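PDB 1J1I: meta cleavage compound hydrolase, which acts as a serine hydrolase in carbazole degradation, probably splitting a carbon-carbon bond of the ring-opened meta-cleavage product to release anthranilate. Local coordinates for residues H43-A49 and G75-T79; H96-K100 and H127-V131; V221-V227 and I248-G253. All blocks are in the same frame, centred on the assembly; numbering follows the deposited sequence.

The three contacts come in series along one alpha/beta-hydrolase chain. Interaction 1 brings together the loops after strands 38-42 and 67-71, with Gly44 near Ser114, the likely nucleophile. Interaction 2 sets helix 88-101 against the turn that leads from helix 114-126 into strand 131-137; its centre is about 20 Å from that of interaction 1. Interaction 3 pairs strands 225-230 and 251-256 at the edge of the chain's mixed sheet, which the second subunit continues, about 26 Å from interaction 1 between centres and on the opposite side of the chain's centre. Interactions 2 and 3 meet where Val131 O packs on Val223 CG2. The set thus runs from the probable catalytic region to the dimer interface.

Interaction 1: residues H43-A49 and G75-T79; sequences HGGGAGA and GFGKT
Phe76 lies against the bend of the loop 43-49, with its CB 3.4 Å from His43 CE1. The HGGG sequence that opens this loop, straight after strand 38-42, is the segment that in alpha/beta hydrolases of this kind commonly shapes the oxyanion hole. A weak hydrogen bond between Gly45 N and Ser114 OG, the likely nucleophile, is consistent with that role. Phe76 has by far the most surface buried here. CD2 of its ring comes to 3.4 Å from Ala49 O, and CE2 to 3.6 Å from Gly46 O, so that both carbonyl oxygens sit at the ring edge, where the C-H groups are slightly positive. Gly45 CA lies 4.0 Å from Phe76 CE2, and Ala49 CB brushes Phe76 CD2. The imidazole of His43 comes in obliquely, its plane turned 53° from that of the phenyl ring. CG of His43 is placed between the backbone N and the carbonyl carbon (chi1 63°), which brings ND1 within 2.8 Å of Gly44 O for a straight bond lying close to the ring plane. Across the ring NE2 accepts from Met73 N, so the imidazole is pinned at two nitrogens and is likely to be neutral. Gly46 O also receives Ala49 N across a type II turn. Gly46 itself has backbone angles that would press a CB against the preceding carbonyl oxygen, which calls for glycine. No direct hydrogen bond joins residues 43-49 to 75-79; a water does it, donating to Ala49 O and accepting from Gly77 N, which is 2.9 Å from the water oxygen.

Interaction 2: residues H96-K100 and H127-V131; sequences HDFIK and HSELV
His96 drives the edge of its imidazole onto the ring of His127. Starting from the backbone, CB already touches the partner, 3.7 Å from His127 CD2, and CG is about as far from the same ring. Because CG stands anti to the backbone N (chi1 161°), the next atom, CD2, is carried over the centre of the His127 face, 3.4 Å from His127 CG. The pair is edge-to-face, with the planes tilted at 51°. His96 CD2 also meets Leu130 CD1 at 3.8 Å. On the other branch ND1 donates a hydrogen bond to Asp97 OD1, 2.8 Å away in the imidazole plane, which fixes the ring's rotation. In the alpha/beta-hydrolase fold this joins helix 88-101 to the turn where helix 114-126 ends, His127 being the first residue to leave it, and strand 131-137 begins. NE2, at the tip, reaches to 4.1 Å from His127 ND1, so a charge on both rings would probably be unfavourable, although Glu129 OE2 nearby may offset it. Lys100 CG lies over one face of the His96 ring, toward its rim. Further along that folded lysine chain, CD rests 3.7 Å from Leu130 CD2, while Ile99 CG2 packs on Leu130 CD1 from the buried side.

Interaction 3: residues V221-V227 and I248-G253; sequences VQVPTLV and IDDSWG
Thr225 and Ser251 open the tight half of this contact, where two strands run parallel and side by side. Thr225 N gives a hydrogen bond to Asp250 O (2.9 Å), Thr225 O takes Trp252 N at 2.7 Å, and Val227 N closes on Trp252 O with a nearly straight N-H...O angle of 175°. Thr225 O is further hemmed in by Ser251 CA and by the Trp252 indole, which meets it edge-on through CE3. That indole also lays CZ3 4.0 Å from Pro224 CB. On the opposite face of the sheet Thr225 OG1 donates to Val223 O, 3.0 Å away, and OG1 and CB rest against Ile248 CG2, which Val221 CG1 approaches to 3.8 Å. With an alanine at Thr225 the hydroxyl is gone, so Val223 O would probably be left to its water alone and a gap would be likely to open beside Ile248 CG2. Toward the loops the two segments part and water takes over. One water joins Val221 O to Asp249 N, 2.9 Å from the water oxygen; a second grips Val221 O, Val223 O and Asp250 N; a third links Gln222 O to Asp250 OD2. The second subunit takes up polar groups of the outer strand and of the turn before it: its Asp270 binds Trp252 NE1 and its His258 binds Asp249 OD2. Gly253 pairs antiparallel with a strand of that subunit, so the sheet continues across the dimer. Within the chain, helix 238-247 connects the two strands, making the beta-alpha-beta crossover that finishes the alpha/beta-hydrolase sheet.

Interaction 1: residues H43-A49 and G75-T79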
loop_
_atom_site.group_PDB
_atom_site.type_symbol
_atom_site.label_atom_id
_atom_site.label_comp_id
_atom_site.label_asym_id
_atom_site.label_seq_id
_atom_site.Cartn_x
_atom_site.Cartn_y
_atom_site.Cartn_z
ATOM N N HIS A 43 -4.285 -17.910 -9.737
ATOM C CA HIS A 43 -4.523 -17.149 -10.960
ATOM C C HIS A 43 -5.973 -16.676 -11.111
ATOM O O HIS A 43 -6.867 -17.136 -10.403
ATOM C CB HIS A 43 -4.128 -18.006 -12.171
ATOM C CG HIS A 43 -4.946 -19.253 -12.320
ATOM N ND1 HIS A 43 -6.191 -19.259 -12.914
ATOM C CD2 HIS A 43 -4.726 -20.522 -11.900
ATOM C CE1 HIS A 43 -6.702 -20.476 -12.851
ATOM N NE2 HIS A 43 -5.834 -21.262 -12.240
ATOM N N GLY A 44 -6.195 -15.760 -12.046
ATOM C CA GLY A 44 -7.534 -15.253 -12.273
ATOM C C GLY A 44 -8.330 -16.109 -13.239
ATOM O O GLY A 44 -7.852 -17.141 -13.721
ATOM N N GLY A 45 -9.557 -15.682 -13.518
ATOM C CA GLY A 45 -10.399 -16.416 -14.438
ATOM C C GLY A 45 -10.016 -16.051 -15.857
ATOM O O GLY A 45 -8.957 -15.468 -16.094
ATOM N N GLY A 46 -10.874 -16.384 -16.808
ATOM C CA GLY A 46 -10.569 -16.069 -18.190
ATOM C C GLY A 46 -10.061 -17.293 -18.919
ATOM O O GLY A 46 -9.383 -18.143 -18.335
ATOM N N ALA A 47 -10.392 -17.384 -20.200
ATOM C CA ALA A 47 -9.975 -18.515 -21.014
ATOM C C ALA A 47 -8.456 -18.586 -21.111
ATOM O O ALA A 47 -7.799 -17.597 -21.423
ATOM C CB ALA A 47 -10.591 -18.405 -22.410
ATOM N N GLY A 48 -7.902 -19.759 -20.826
ATOM C CA GLY A 48 -6.464 -19.932 -20.903
ATOM C C GLY A 48 -5.691 -19.398 -19.713
ATOM O O GLY A 48 -4.461 -19.399 -19.719
ATOM N N ALA A 49 -6.397 -18.942 -18.684
ATOM C CA ALA A 49 -5.717 -18.420 -17.507
ATOM C C ALA A 49 -5.203 -19.572 -16.657
ATOM O O ALA A 49 -5.924 -20.537 -16.392
ATOM C CB ALA A 49 -6.660 -17.545 -16.688
ATOM N N GLY A 75 -10.571 -27.026 -13.067
ATOM C CA GLY A 75 -11.037 -26.696 -14.405
ATOM C C GLY A 75 -10.131 -25.813 -15.248
ATOM O O GLY A 75 -10.426 -25.569 -16.419
ATOM N N PHE A 76 -9.034 -25.325 -14.670
ATOM C CA PHE A 76 -8.114 -24.459 -15.406
ATOM C C PHE A 76 -6.735 -25.078 -15.602
ATOM O O PHE A 76 -6.362 -26.032 -14.915
ATOM C CB PHE A 76 -7.926 -23.113 -14.682
ATOM C CG PHE A 76 -9.137 -22.219 -14.712
ATOM C CD1 PHE A 76 -10.246 -22.490 -13.920
ATOM C CD2 PHE A 76 -9.160 -21.097 -15.536
ATOM C CE1 PHE A 76 -11.364 -21.654 -13.948
ATOM C CE2 PHE A 76 -10.274 -20.255 -15.572
ATOM C CZ PHE A 76 -11.376 -20.536 -14.775
ATOM N N GLY A 77 -5.982 -24.504 -16.538
ATOM C CA GLY A 77 -4.632 -24.955 -16.821
ATOM C C GLY A 77 -4.467 -26.453 -16.979
ATOM O O GLY A 77 -5.098 -27.066 -17.841
ATOM N N LYS A 78 -3.614 -27.044 -16.145
ATOM C CA LYS A 78 -3.367 -28.479 -16.211
ATOM C C LYS A 78 -4.057 -29.251 -15.096
ATOM O O LYS A 78 -3.877 -30.461 -14.968
ATOM C CB LYS A 78 -1.864 -28.758 -16.185
ATOM C CG LYS A 78 -1.113 -28.201 -17.389
ATOM C CD LYS A 78 0.333 -28.662 -17.391
ATOM C CE LYS A 78 1.115 -28.026 -18.530
ATOM N NZ LYS A 78 2.541 -28.458 -18.535
ATOM N N THR A 79 -4.839 -28.549 -14.283
ATOM C CA THR A 79 -5.566 -29.195 -13.199
ATOM C C THR A 79 -6.726 -29.975 -13.807
ATOM O O THR A 79 -7.190 -29.645 -14.898
ATOM C CB THR A 79 -6.071 -28.149 -12.180
ATOM O OG1 THR A 79 -4.973 -27.744 -11.358
ATOM C CG2 THR A 79 -7.176 -28.717 -11.303
HETATM O O HOH W 1 -6.869 -22.411 -18.388
#

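Interaction 2: residues H96-K100 and H127-V131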
loop_
_atom_site.group_PDB
_atom_site.type_symbol
_atom_site.label_atom_id
_atom_site.label_comp_id
_atom_site.label_asym_id
_atom_site.label_seq_id
_atom_site.Cartn_x
_atom_site.Cartn_y
_atom_site.Cartn_z
ATOM N N HIS A 96 -9.245 -25.894 -0.680
ATOM C CA HIS A 96 -9.149 -26.460 0.662
ATOM C C HIS A 96 -8.447 -27.818 0.599
ATOM O O HIS A 96 -7.528 -28.089 1.375
ATOM C CB HIS A 96 -10.553 -26.616 1.268
ATOM C CG HIS A 96 -10.623 -27.585 2.413
ATOM N ND1 HIS A 96 -10.670 -28.949 2.228
ATOM C CD2 HIS A 96 -10.659 -27.384 3.752
ATOM C CE1 HIS A 96 -10.739 -29.549 3.406
ATOM N NE2 HIS A 96 -10.733 -28.622 4.346
ATOM N N ASP A 97 -8.881 -28.659 -0.335
ATOM C CA ASP A 97 -8.311 -29.990 -0.500
ATOM C C ASP A 97 -6.846 -29.933 -0.943
ATOM O O ASP A 97 -6.024 -30.730 -0.488
ATOM C CB ASP A 97 -9.145 -30.811 -1.503
ATOM C CG ASP A 97 -10.572 -31.073 -1.014
ATOM O OD1 ASP A 97 -10.853 -30.872 0.183
ATOM O OD2 ASP A 97 -11.420 -31.496 -1.825
ATOM N N PHE A 98 -6.514 -28.987 -1.818
ATOM C CA PHE A 98 -5.137 -28.842 -2.279
ATOM C C PHE A 98 -4.236 -28.494 -1.099
ATOM O O PHE A 98 -3.179 -29.091 -0.918
ATOM C CB PHE A 98 -5.034 -27.747 -3.343
ATOM C CG PHE A 98 -3.621 -27.448 -3.774
ATOM C CD1 PHE A 98 -2.959 -26.324 -3.292
ATOM C CD2 PHE A 98 -2.954 -28.291 -4.662
ATOM C CE1 PHE A 98 -1.649 -26.033 -3.686
ATOM C CE2 PHE A 98 -1.642 -28.016 -5.064
ATOM C CZ PHE A 98 -0.987 -26.879 -4.574
ATOM N N ILE A 99 -4.661 -27.524 -0.298
ATOM C CA ILE A 99 -3.881 -27.124 0.866
ATOM C C ILE A 99 -3.633 -28.324 1.781
ATOM O O ILE A 99 -2.498 -28.583 2.180
ATOM C CB ILE A 99 -4.595 -25.991 1.638
ATOM C CG1 ILE A 99 -4.551 -24.705 0.800
ATOM C CG2 ILE A 99 -3.923 -25.755 2.979
ATOM C CD1 ILE A 99 -5.391 -23.580 1.350
ATOM N N LYS A 100 -4.693 -29.064 2.094
ATOM C CA LYS A 100 -4.578 -30.239 2.957
ATOM C C LYS A 100 -3.668 -31.307 2.339
ATOM O O LYS A 100 -2.858 -31.917 3.034
ATOM C CB LYS A 100 -5.961 -30.846 3.211
ATOM C CG LYS A 100 -6.958 -29.891 3.845
ATOM C CD LYS A 100 -6.489 -29.410 5.205
ATOM C CE LYS A 100 -6.460 -30.541 6.217
ATOM N NZ LYS A 100 -7.802 -31.159 6.388
ATOM N N HIS A 127 -12.493 -21.896 5.981
ATOM C CA HIS A 127 -11.418 -22.698 6.562
ATOM C C HIS A 127 -10.225 -21.850 6.985
ATOM O O HIS A 127 -9.083 -22.160 6.630
ATOM C CB HIS A 127 -10.955 -23.735 5.538
ATOM C CG HIS A 127 -12.074 -24.437 4.835
ATOM N ND1 HIS A 127 -12.918 -25.321 5.473
ATOM C CD2 HIS A 127 -12.496 -24.376 3.548
ATOM C CE1 HIS A 127 -13.809 -25.775 4.610
ATOM N NE2 HIS A 127 -13.575 -25.217 3.435
ATOM N N SER A 128 -10.480 -20.800 7.758
ATOM C CA SER A 128 -9.419 -19.893 8.182
ATOM C C SER A 128 -8.318 -20.510 9.033
ATOM O O SER A 128 -7.236 -19.940 9.138
ATOM C CB SER A 128 -10.012 -18.678 8.909
ATOM O OG SER A 128 -10.585 -19.041 10.150
ATOM N N GLU A 129 -8.575 -21.665 9.640
ATOM C CA GLU A 129 -7.547 -22.300 10.457
ATOM C C GLU A 129 -6.360 -22.748 9.595
ATOM O O GLU A 129 -5.294 -23.080 10.110
ATOM C CB GLU A 129 -8.122 -23.493 11.235
ATOM C CG GLU A 129 -8.477 -24.726 10.414
ATOM C CD GLU A 129 -9.799 -24.609 9.670
ATOM O OE1 GLU A 129 -10.512 -23.597 9.845
ATOM O OE2 GLU A 129 -10.126 -25.544 8.907
ATOM N N LEU A 130 -6.551 -22.747 8.281
ATOM C CA LEU A 130 -5.503 -23.136 7.345
ATOM C C LEU A 130 -4.758 -21.914 6.815
ATOM O O LEU A 130 -3.675 -22.038 6.242
ATOM C CB LEU A 130 -6.111 -23.849 6.136
ATOM C CG LEU A 130 -6.951 -25.106 6.338
ATOM C CD1 LEU A 130 -7.536 -25.532 4.994
ATOM C CD2 LEU A 130 -6.084 -26.206 6.936
ATOM N N VAL A 131 -5.342 -20.737 7.015
ATOM C CA VAL A 131 -4.777 -19.502 6.471
ATOM C C VAL A 131 -4.148 -18.522 7.452
ATOM O O VAL A 131 -4.716 -18.225 8.504
ATOM C CB VAL A 131 -5.867 -18.750 5.675
ATOM C CG1 VAL A 131 -5.252 -17.611 4.868
ATOM C CG2 VAL A 131 -6.599 -19.729 4.768
#

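Interaction 3: residues V221-V227 and I248-G253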
loop_
_atom_site.group_PDB
_atom_site.type_symbol
_atom_site.label_atom_id
_atom_site.label_comp_id
_atom_site.label_asym_id
_atom_site.label_seq_id
_atom_site.Cartn_x
_atom_site.Cartn_y
_atom_site.Cartn_z
ATOM N N VAL A 221 -14.065 -12.120 6.891
ATOM C CA VAL A 221 -12.633 -12.335 6.702
ATOM C C VAL A 221 -11.936 -11.728 7.920
ATOM O O VAL A 221 -11.972 -10.518 8.118
ATOM C CB VAL A 221 -12.120 -11.650 5.417
ATOM C CG1 VAL A 221 -10.613 -11.842 5.299
ATOM C CG2 VAL A 221 -12.828 -12.239 4.194
ATOM N N GLN A 222 -11.298 -12.574 8.727
ATOM C CA GLN A 222 -10.636 -12.123 9.952
ATOM C C GLN A 222 -9.107 -12.158 9.909
ATOM O O GLN A 222 -8.444 -11.569 10.756
ATOM C CB GLN A 222 -11.145 -12.955 11.147
ATOM C CG GLN A 222 -12.661 -12.867 11.354
ATOM C CD GLN A 222 -13.169 -13.733 12.501
ATOM O OE1 GLN A 222 -12.683 -14.845 12.725
ATOM N NE2 GLN A 222 -14.165 -13.233 13.221
ATOM N N VAL A 223 -8.549 -12.845 8.921
ATOM C CA VAL A 223 -7.095 -12.939 8.776
ATOM C C VAL A 223 -6.536 -11.623 8.225
ATOM O O VAL A 223 -7.265 -10.856 7.597
ATOM C CB VAL A 223 -6.740 -14.088 7.802
ATOM C CG1 VAL A 223 -5.334 -13.943 7.284
ATOM C CG2 VAL A 223 -6.889 -15.425 8.511
ATOM N N PRO A 224 -5.245 -11.326 8.487
ATOM C CA PRO A 224 -4.709 -10.074 7.942
ATOM C C PRO A 224 -4.831 -10.156 6.425
ATOM O O PRO A 224 -4.488 -11.177 5.810
ATOM C CB PRO A 224 -3.254 -10.069 8.421
ATOM C CG PRO A 224 -2.965 -11.523 8.721
ATOM C CD PRO A 224 -4.248 -11.980 9.350
ATOM N N THR A 225 -5.317 -9.079 5.827
ATOM C CA THR A 225 -5.544 -9.047 4.397
ATOM C C THR A 225 -4.948 -7.822 3.720
ATOM O O THR A 225 -4.908 -6.738 4.301
ATOM C CB THR A 225 -7.064 -9.074 4.114
ATOM O OG1 THR A 225 -7.623 -10.275 4.658
ATOM C CG2 THR A 225 -7.343 -9.004 2.616
ATOM N N LEU A 226 -4.482 -8.013 2.491
ATOM C CA LEU A 226 -3.923 -6.924 1.699
ATOM C C LEU A 226 -4.802 -6.828 0.453
ATOM O O LEU A 226 -4.878 -7.773 -0.332
ATOM C CB LEU A 226 -2.483 -7.240 1.285
ATOM C CG LEU A 226 -1.479 -6.102 1.044
ATOM C CD1 LEU A 226 -0.612 -6.444 -0.162
ATOM C CD2 LEU A 226 -2.188 -4.785 0.834
ATOM N N VAL A 227 -5.488 -5.701 0.292
ATOM C CA VAL A 227 -6.342 -5.488 -0.872
ATOM C C VAL A 227 -5.513 -4.685 -1.875
ATOM O O VAL A 227 -5.211 -3.511 -1.638
ATOM C CB VAL A 227 -7.622 -4.691 -0.503
ATOM C CG1 VAL A 227 -8.497 -4.498 -1.731
ATOM C CG2 VAL A 227 -8.400 -5.426 0.589
ATOM N N ILE A 248 -13.525 -5.651 5.557
ATOM C CA ILE A 248 -12.542 -6.515 6.202
ATOM C C ILE A 248 -11.794 -5.747 7.301
ATOM O O ILE A 248 -11.005 -4.840 7.030
ATOM C CB ILE A 248 -11.570 -7.080 5.144
ATOM C CG1 ILE A 248 -12.381 -7.788 4.051
ATOM C CG2 ILE A 248 -10.591 -8.069 5.785
ATOM C CD1 ILE A 248 -11.557 -8.303 2.882
ATOM N N ASP A 249 -12.046 -6.120 8.552
ATOM C CA ASP A 249 -11.433 -5.427 9.683
ATOM C C ASP A 249 -9.911 -5.378 9.728
ATOM O O ASP A 249 -9.338 -4.358 10.111
ATOM C CB ASP A 249 -11.930 -6.003 11.006
ATOM C CG ASP A 249 -11.632 -5.081 12.174
ATOM O OD1 ASP A 249 -12.252 -4.001 12.245
ATOM O OD2 ASP A 249 -10.773 -5.422 13.005
ATOM N N ASP A 250 -9.246 -6.470 9.369
ATOM C CA ASP A 250 -7.789 -6.456 9.408
ATOM C C ASP A 250 -7.191 -6.340 8.013
ATOM O O ASP A 250 -6.239 -7.044 7.664
ATOM C CB ASP A 250 -7.263 -7.710 10.105
ATOM C CG ASP A 250 -5.899 -7.487 10.737
ATOM O OD1 ASP A 250 -5.662 -6.360 11.227
ATOM O OD2 ASP A 250 -5.077 -8.428 10.760
ATOM N N SER A 251 -7.740 -5.431 7.219
ATOM C CA SER A 251 -7.248 -5.250 5.861
ATOM C C SER A 251 -6.447 -3.974 5.631
ATOM O O SER A 251 -6.789 -2.899 6.126
ATOM C CB SER A 251 -8.408 -5.296 4.859
ATOM O OG SER A 251 -9.329 -4.233 5.055
ATOM N N TRP A 252 -5.365 -4.137 4.876
ATOM C CA TRP A 252 -4.478 -3.051 4.475
ATOM C C TRP A 252 -4.848 -2.822 3.019
ATOM O O TRP A 252 -5.390 -3.718 2.369
ATOM C CB TRP A 252 -3.021 -3.499 4.541
ATOM C CG TRP A 252 -2.361 -3.388 5.879
ATOM C CD1 TRP A 252 -1.459 -2.436 6.268
ATOM C CD2 TRP A 252 -2.502 -4.285 6.989
ATOM N NE1 TRP A 252 -1.023 -2.688 7.545
ATOM C CE2 TRP A 252 -1.644 -3.819 8.013
ATOM C CE3 TRP A 252 -3.262 -5.444 7.217
ATOM C CZ2 TRP A 252 -1.531 -4.462 9.250
ATOM C CZ3 TRP A 252 -3.150 -6.088 8.450
ATOM C CH2 TRP A 252 -2.286 -5.596 9.449
ATOM N N GLY A 253 -4.563 -1.631 2.501
ATOM C CA GLY A 253 -4.878 -1.357 1.116
ATOM C C GLY A 253 -3.650 -0.880 0.364
ATOM O O GLY A 253 -2.825 -0.151 0.926
HETATM O O HOH W 2 -13.527 -8.561 9.117
HETATM O O HOH W 3 -9.623 -9.213 8.609
HETATM O O HOH W 4 -6.328 -10.847 11.911
#